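Local coordinates for uncharacterized protein PA2218 (PDB 2HDW), which is uncharacterised but adopts the alpha/beta hydrolase fold and is probably a hydrolase of unknown substrate, at residues 151-155 / 181-187; 262-267 / 343-349. One frame throughout, in Å; residues are numbered along the deposited sequence.

Contact 1 of 2, residues 151-155 / 181-187; sequences NTEDF and WGGMALN
Trp-181 reaches from the start of helix 180-191 to Asn-151, Asp-154 and Phe-155 of helix 148-164, joining two helices that in the alpha/beta hydrolase fold flank the central sheet. The two short axes approach to 8.7 Å and cross at -68°. The turn between strand 173-178 and helix 180-191 is where this fold usually has its nucleophile elbow. With CG beside its own backbone N (chi1 -80°), Trp-181 directs its six-membered ring at the neighbouring helix. The edge of that ring meets the face of Phe-155 in an offset edge-to-face pair, planes 64° apart, with Trp-181 CE3 3.5 Å from Phe-155 CD1. Its far rim presses on backbone: Trp-181 CZ3 lies 3.1 Å from Asn-151 O, a carbonyl that receives a weak helical bond from Phe-155 N. Trp-181 CH2 also touches Asn-151 CB at 3.4 Å. Asp-154, nearly coplanar with the indole, brings OD2 to the ring edge, while its OD1 is bonded to Ser-133. Phe-130 of strand 126-130 meets both aromatic rings edge-to-face. Met-184, bent at chi2 and chi3, folds back so that its CE sits over the rim of one indole face; its CG meanwhile lies 3.9 Å from Asn-151 CB. Here the backbones come nearest, Met-184 CA being 5.2 Å from Thr-152 CA. Ala-185 offers a small methyl to the Phe-155 ring, which slots in beside it with CE1 3.5 Å from Ala-185 CB. Asn-187, the last to touch, crosses Thr-152 at about a right angle; the threonine hydroxyl is bonded to Pro-148 O in its own helix, and its OG1 lies 3.8 Å from Asn-187 CB.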
loop_
_atom_site.group_PDB
_atom_site.type_symbol
_atom_site.label_atom_id
_atom_site.label_comp_id
_atom_site.label_asym_id
_atom_site.label_seq_id
_atom_site.Cartn_x
_atom_site.Cartn_y
_atom_site.Cartn_z
ATOM N N ASN A 151 2.049 -9.972 -2.142
ATOM C CA ASN A 151 2.039 -8.521 -2.040
ATOM C C ASN A 151 3.363 -7.996 -1.493
ATOM O O ASN A 151 3.840 -6.936 -1.909
ATOM C CB ASN A 151 0.849 -8.060 -1.188
ATOM C CG ASN A 151 -0.478 -8.201 -1.931
ATOM O OD1 ASN A 151 -0.508 -8.205 -3.165
ATOM N ND2 ASN A 151 -1.575 -8.300 -1.191
ATOM N N THR A 152 3.972 -8.733 -0.570
ATOM C CA THR A 152 5.265 -8.303 -0.052
ATOM C C THR A 152 6.231 -8.334 -1.241
ATOM O O THR A 152 7.037 -7.425 -1.424
ATOM C CB THR A 152 5.750 -9.236 1.078
ATOM O OG1 THR A 152 4.920 -9.045 2.233
ATOM C CG2 THR A 152 7.197 -8.942 1.438
ATOM N N GLU A 153 6.122 -9.373 -2.065
ATOM C CA GLU A 153 6.966 -9.506 -3.255
ATOM C C GLU A 153 6.753 -8.336 -4.235
ATOM O O GLU A 153 7.712 -7.838 -4.835
ATOM C CB GLU A 153 6.675 -10.845 -3.949
ATOM C CG GLU A 153 7.166 -10.969 -5.393
ATOM C CD GLU A 153 8.653 -10.679 -5.562
ATOM O OE1 GLU A 153 9.441 -10.975 -4.639
ATOM O OE2 GLU A 153 9.038 -10.166 -6.637
ATOM N N ASP A 154 5.509 -7.886 -4.381
ATOM C CA ASP A 154 5.205 -6.773 -5.289
ATOM C C ASP A 154 6.077 -5.556 -4.995
ATOM O O ASP A 154 6.554 -4.879 -5.904
ATOM C CB ASP A 154 3.738 -6.346 -5.177
ATOM C CG ASP A 154 2.774 -7.347 -5.788
ATOM O OD1 ASP A 154 3.161 -8.076 -6.725
ATOM O OD2 ASP A 154 1.606 -7.384 -5.343
ATOM N N PHE A 155 6.283 -5.273 -3.716
ATOM C CA PHE A 155 7.095 -4.133 -3.322
ATOM C C PHE A 155 8.531 -4.269 -3.822
ATOM O O PHE A 155 9.111 -3.314 -4.328
ATOM C CB PHE A 155 7.081 -3.986 -1.798
ATOM C CG PHE A 155 6.495 -2.691 -1.320
ATOM C CD1 PHE A 155 5.582 -2.674 -0.269
ATOM C CD2 PHE A 155 6.878 -1.483 -1.901
ATOM C CE1 PHE A 155 5.055 -1.470 0.201
ATOM C CE2 PHE A 155 6.358 -0.269 -1.440
ATOM C CZ PHE A 155 5.443 -0.264 -0.383
ATOM N N TRP A 181 -0.611 -1.300 3.198
ATOM C CA TRP A 181 0.706 -1.588 2.654
ATOM C C TRP A 181 1.838 -1.095 3.540
ATOM O O TRP A 181 3.023 -1.289 3.233
ATOM C CB TRP A 181 0.825 -1.037 1.239
ATOM C CG TRP A 181 0.159 -1.955 0.265
ATOM C CD1 TRP A 181 -1.188 -2.139 0.090
ATOM C CD2 TRP A 181 0.807 -2.898 -0.591
ATOM N NE1 TRP A 181 -1.416 -3.150 -0.822
ATOM C CE2 TRP A 181 -0.207 -3.633 -1.251
ATOM C CE3 TRP A 181 2.150 -3.200 -0.861
ATOM C CZ2 TRP A 181 0.080 -4.652 -2.163
ATOM C CZ3 TRP A 181 2.436 -4.214 -1.771
ATOM C CH2 TRP A 181 1.403 -4.927 -2.410
ATOM N N GLY A 182 1.468 -0.454 4.647
ATOM C CA GLY A 182 2.469 -0.006 5.594
ATOM C C GLY A 182 3.041 -1.284 6.191
ATOM O O GLY A 182 4.238 -1.404 6.414
ATOM N N GLY A 183 2.167 -2.257 6.438
ATOM C CA GLY A 183 2.614 -3.523 6.990
ATOM C C GLY A 183 3.449 -4.286 5.976
ATOM O O GLY A 183 4.464 -4.889 6.324
ATOM N N MET A 184 3.025 -4.257 4.714
ATOM C CA MET A 184 3.754 -4.944 3.651
ATOM C C MET A 184 5.123 -4.291 3.412
ATOM O O MET A 184 6.093 -4.978 3.092
ATOM C CB MET A 184 2.942 -4.938 2.348
ATOM C CG MET A 184 2.360 -6.308 1.924
ATOM S SD MET A 184 0.976 -6.945 2.931
ATOM C CE MET A 184 -0.399 -5.972 2.252
ATOM N N ALA A 185 5.198 -2.972 3.564
ATOM C CA ALA A 185 6.459 -2.262 3.361
ATOM C C ALA A 185 7.487 -2.701 4.402
ATOM O O ALA A 185 8.628 -3.003 4.065
ATOM C CB ALA A 185 6.244 -0.744 3.439
ATOM N N LEU A 186 7.084 -2.740 5.666
ATOM C CA LEU A 186 7.992 -3.161 6.734
ATOM C C LEU A 186 8.402 -4.610 6.510
ATOM O O LEU A 186 9.554 -4.984 6.744
ATOM C CB LEU A 186 7.312 -3.019 8.102
ATOM C CG LEU A 186 6.984 -1.583 8.518
ATOM C CD1 LEU A 186 6.086 -1.580 9.749
ATOM C CD2 LEU A 186 8.282 -0.831 8.787
ATOM N N ASN A 187 7.456 -5.420 6.042
ATOM C CA ASN A 187 7.709 -6.835 5.785
ATOM C C ASN A 187 8.751 -6.997 4.680
ATOM O O ASN A 187 9.654 -7.825 4.786
ATOM C CB ASN A 187 6.415 -7.538 5.362
ATOM C CG ASN A 187 6.465 -9.041 5.585
ATOM O OD1 ASN A 187 6.126 -9.831 4.695
ATOM N ND2 ASN A 187 6.872 -9.447 6.781
#

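Contact 2 of 2, residues 262-267 / 343-349; sequences DYHDYY and SHVDLYD
Tyr-266 and Tyr-348 form the aromatic core joining the end of helix 258-267 to the turn at 343-349, which follows strand 334-339 of the alpha/beta hydrolase fold. The edge of Tyr-348 points at the face of Tyr-266, planes 75° apart and centroids 5.0 Å apart, with CD2 of Tyr-348 3.5 Å from Tyr-266 CD2. Tyr-266 holds CG anti to its backbone N (chi1 176°), which brings the ring face round to Tyr-348; Asp-349, salt-bridged to Arg-271, stands at its edge. The phenol end of Tyr-348 meets two more tyrosines: its OH lies 3.2 Å from Tyr-263 CE1, near that ring's plane, and takes a weak hydrogen bond from Tyr-267 OH. Val-345 packs beside the rings through both methyls. CG1 rests 3.8 Å from Tyr-266 CB, whereas CG2 touches Tyr-263 CD1 and lies 3.8 Å from Asp-262 CB. Next to it, Tyr-263 sets its OH over one face of the His-344 imidazole, and this hydroxyl is hydrogen-bonded to Tyr-204. His-344 occupies the loop where this fold usually carries its catalytic histidine, and Tyr-348 touches Cys-179, consistent with a site nearby, although no such role is established here. Ser-343 OG accepts from Asp-346 N and Asp-346 OD2 from Ser-343 N, a capping box at the start of the short helix 346-349. Beyond the rings, a water bridges the two segments: it donates to Asp-262 OD2 (2.7 Å) and accepts from Val-345 N (3.0 Å). Asp-262 OD1 is hydrogen-bonded to Gln-258 NE2. The interface is thus mainly ring packing, the carboxylate being joined to the turn indirectly, and its charge is probably eased by the water and Gln-258.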
loop_
_atom_site.group_PDB
_atom_site.type_symbol
_atom_site.label_atom_id
_atom_site.label_comp_id
_atom_site.label_asym_id
_atom_site.label_seq_id
_atom_site.Cartn_x
_atom_site.Cartn_y
_atom_site.Cartn_z
ATOM N N ASP A 262 -15.852 7.618 7.030
ATOM C CA ASP A 262 -14.696 8.304 6.463
ATOM C C ASP A 262 -14.224 7.581 5.206
ATOM O O ASP A 262 -13.949 8.217 4.187
ATOM C CB ASP A 262 -13.539 8.348 7.464
ATOM C CG ASP A 262 -13.789 9.306 8.615
ATOM O OD1 ASP A 262 -14.758 10.096 8.551
ATOM O OD2 ASP A 262 -13.002 9.271 9.583
ATOM N N TYR A 263 -14.114 6.256 5.287
ATOM C CA TYR A 263 -13.671 5.464 4.143
ATOM C C TYR A 263 -14.602 5.672 2.955
ATOM O O TYR A 263 -14.154 5.827 1.821
ATOM C CB TYR A 263 -13.627 3.973 4.488
ATOM C CG TYR A 263 -12.354 3.513 5.166
ATOM C CD1 TYR A 263 -11.103 3.905 4.691
ATOM C CD2 TYR A 263 -12.398 2.627 6.241
ATOM C CE1 TYR A 263 -9.923 3.420 5.270
ATOM C CE2 TYR A 263 -11.226 2.131 6.826
ATOM C CZ TYR A 263 -9.994 2.533 6.334
ATOM O OH TYR A 263 -8.838 2.036 6.897
ATOM N N HIS A 264 -15.903 5.659 3.223
ATOM C CA HIS A 264 -16.886 5.870 2.168
ATOM C C HIS A 264 -16.706 7.249 1.541
ATOM O O HIS A 264 -16.704 7.389 0.321
ATOM C CB HIS A 264 -18.311 5.762 2.723
ATOM C CG HIS A 264 -19.356 6.285 1.787
ATOM N ND1 HIS A 264 -19.559 7.633 1.579
ATOM C CD2 HIS A 264 -20.218 5.644 0.965
ATOM C CE1 HIS A 264 -20.501 7.799 0.667
ATOM N NE2 HIS A 264 -20.918 6.608 0.278
ATOM N N ASP A 265 -16.555 8.268 2.380
ATOM C CA ASP A 265 -16.397 9.627 1.877
ATOM C C ASP A 265 -15.176 9.788 0.990
ATOM O O ASP A 265 -15.114 10.697 0.168
ATOM C CB ASP A 265 -16.339 10.617 3.034
ATOM C CG ASP A 265 -17.665 10.734 3.755
ATOM O OD1 ASP A 265 -18.686 10.276 3.198
ATOM O OD2 ASP A 265 -17.690 11.285 4.869
ATOM N N TYR A 266 -14.200 8.906 1.153
ATOM C CA TYR A 266 -13.006 8.982 0.325
ATOM C C TYR A 266 -13.158 8.118 -0.927
ATOM O O TYR A 266 -13.048 8.602 -2.059
ATOM C CB TYR A 266 -11.776 8.508 1.102
ATOM C CG TYR A 266 -10.530 8.474 0.245
ATOM C CD1 TYR A 266 -9.869 9.652 -0.108
ATOM C CD2 TYR A 266 -10.051 7.271 -0.271
ATOM C CE1 TYR A 266 -8.762 9.633 -0.960
ATOM C CE2 TYR A 266 -8.951 7.239 -1.127
ATOM C CZ TYR A 266 -8.314 8.421 -1.466
ATOM O OH TYR A 266 -7.237 8.387 -2.320
ATOM N N TYR A 267 -13.419 6.833 -0.705
ATOM C CA TYR A 267 -13.541 5.858 -1.785
ATOM C C TYR A 267 -14.807 5.907 -2.632
ATOM O O TYR A 267 -14.806 5.433 -3.768
ATOM C CB TYR A 267 -13.398 4.440 -1.217
ATOM C CG TYR A 267 -12.000 4.065 -0.772
ATOM C CD1 TYR A 267 -10.964 3.928 -1.699
ATOM C CD2 TYR A 267 -11.715 3.827 0.576
ATOM C CE1 TYR A 267 -9.674 3.562 -1.295
ATOM C CE2 TYR A 267 -10.431 3.462 0.991
ATOM C CZ TYR A 267 -9.417 3.332 0.051
ATOM O OH TYR A 267 -8.144 2.982 0.459
ATOM N N SER A 343 -7.199 12.014 11.530
ATOM C CA SER A 343 -7.931 10.755 11.459
ATOM C C SER A 343 -7.130 9.834 10.549
ATOM O O SER A 343 -6.020 10.174 10.142
ATOM C CB SER A 343 -9.308 10.971 10.843
ATOM O OG SER A 343 -9.181 11.277 9.464
ATOM N N HIS A 344 -7.708 8.684 10.213
ATOM C CA HIS A 344 -7.040 7.734 9.333
ATOM C C HIS A 344 -7.012 8.263 7.901
ATOM O O HIS A 344 -5.939 8.429 7.306
ATOM C CB HIS A 344 -7.754 6.378 9.373
ATOM C CG HIS A 344 -7.109 5.332 8.514
ATOM N ND1 HIS A 344 -7.288 5.276 7.149
ATOM C CD2 HIS A 344 -6.236 4.344 8.818
ATOM C CE1 HIS A 344 -6.554 4.297 6.650
ATOM N NE2 HIS A 344 -5.905 3.717 7.642
ATOM N N VAL A 345 -8.191 8.539 7.345
ATOM C CA VAL A 345 -8.273 9.034 5.977
ATOM C C VAL A 345 -7.593 10.391 5.789
ATOM O O VAL A 345 -7.271 10.770 4.668
ATOM C CB VAL A 345 -9.745 9.103 5.494
ATOM C CG1 VAL A 345 -9.816 9.705 4.111
ATOM C CG2 VAL A 345 -10.341 7.691 5.462
ATOM N N ASP A 346 -7.352 11.118 6.875
ATOM C CA ASP A 346 -6.672 12.410 6.754
ATOM C C ASP A 346 -5.306 12.254 6.098
ATOM O O ASP A 346 -4.872 13.123 5.337
ATOM C CB ASP A 346 -6.450 13.063 8.121
ATOM C CG ASP A 346 -7.644 13.857 8.597
ATOM O OD1 ASP A 346 -8.495 14.244 7.765
ATOM O OD2 ASP A 346 -7.717 14.106 9.816
ATOM N N LEU A 347 -4.615 11.158 6.406
ATOM C CA LEU A 347 -3.284 10.933 5.844
ATOM C C LEU A 347 -3.308 10.306 4.456
ATOM O O LEU A 347 -2.282 9.855 3.951
ATOM C CB LEU A 347 -2.429 10.083 6.803
ATOM C CG LEU A 347 -1.623 10.859 7.864
ATOM C CD1 LEU A 347 -2.545 11.765 8.669
ATOM C CD2 LEU A 347 -0.898 9.887 8.786
ATOM N N TYR A 348 -4.487 10.281 3.844
ATOM C CA TYR A 348 -4.646 9.746 2.496
ATOM C C TYR A 348 -4.389 10.865 1.485
ATOM O O TYR A 348 -3.615 10.704 0.535
ATOM C CB TYR A 348 -6.080 9.234 2.284
ATOM C CG TYR A 348 -6.336 7.778 2.629
ATOM C CD1 TYR A 348 -5.490 7.075 3.490
ATOM C CD2 TYR A 348 -7.455 7.114 2.118
ATOM C CE1 TYR A 348 -5.751 5.743 3.833
ATOM C CE2 TYR A 348 -7.729 5.789 2.458
ATOM C CZ TYR A 348 -6.871 5.110 3.316
ATOM O OH TYR A 348 -7.141 3.805 3.662
ATOM N N ASP A 349 -5.034 12.008 1.705
ATOM C CA ASP A 349 -4.920 13.123 0.769
ATOM C C ASP A 349 -4.857 14.534 1.351
ATOM O O ASP A 349 -4.806 15.498 0.588
ATOM C CB ASP A 349 -6.092 13.059 -0.216
ATOM C CG ASP A 349 -7.442 13.205 0.477
ATOM O OD1 ASP A 349 -7.483 13.104 1.720
ATOM O OD2 ASP A 349 -8.465 13.421 -0.213
HETATM O O HOH W 1 -10.569 8.189 9.089
#

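Contact 1 and contact 2 follow in series along the chain, the first complete before the second begins. Their centres are 21 Å apart and their nearest atoms about 8 Å, without touching. Contact 1, nearer the centre of the chain, pairs helix 148-164, which comes after strand 126-130, with helix 180-191, directly after strand 173-178; strand 96-102 lies between these two in the sheet. Contact 2 brings helix 258-267 against the turn after strand 334-339, the outermost strand at that end. Cys-179, just before helix 180-191, is touched by Tyr-348 of contact 2. This is consistent with contact 1 packing the helix behind the probable nucleophile turn and contact 2 holding the loop that would carry the histidine.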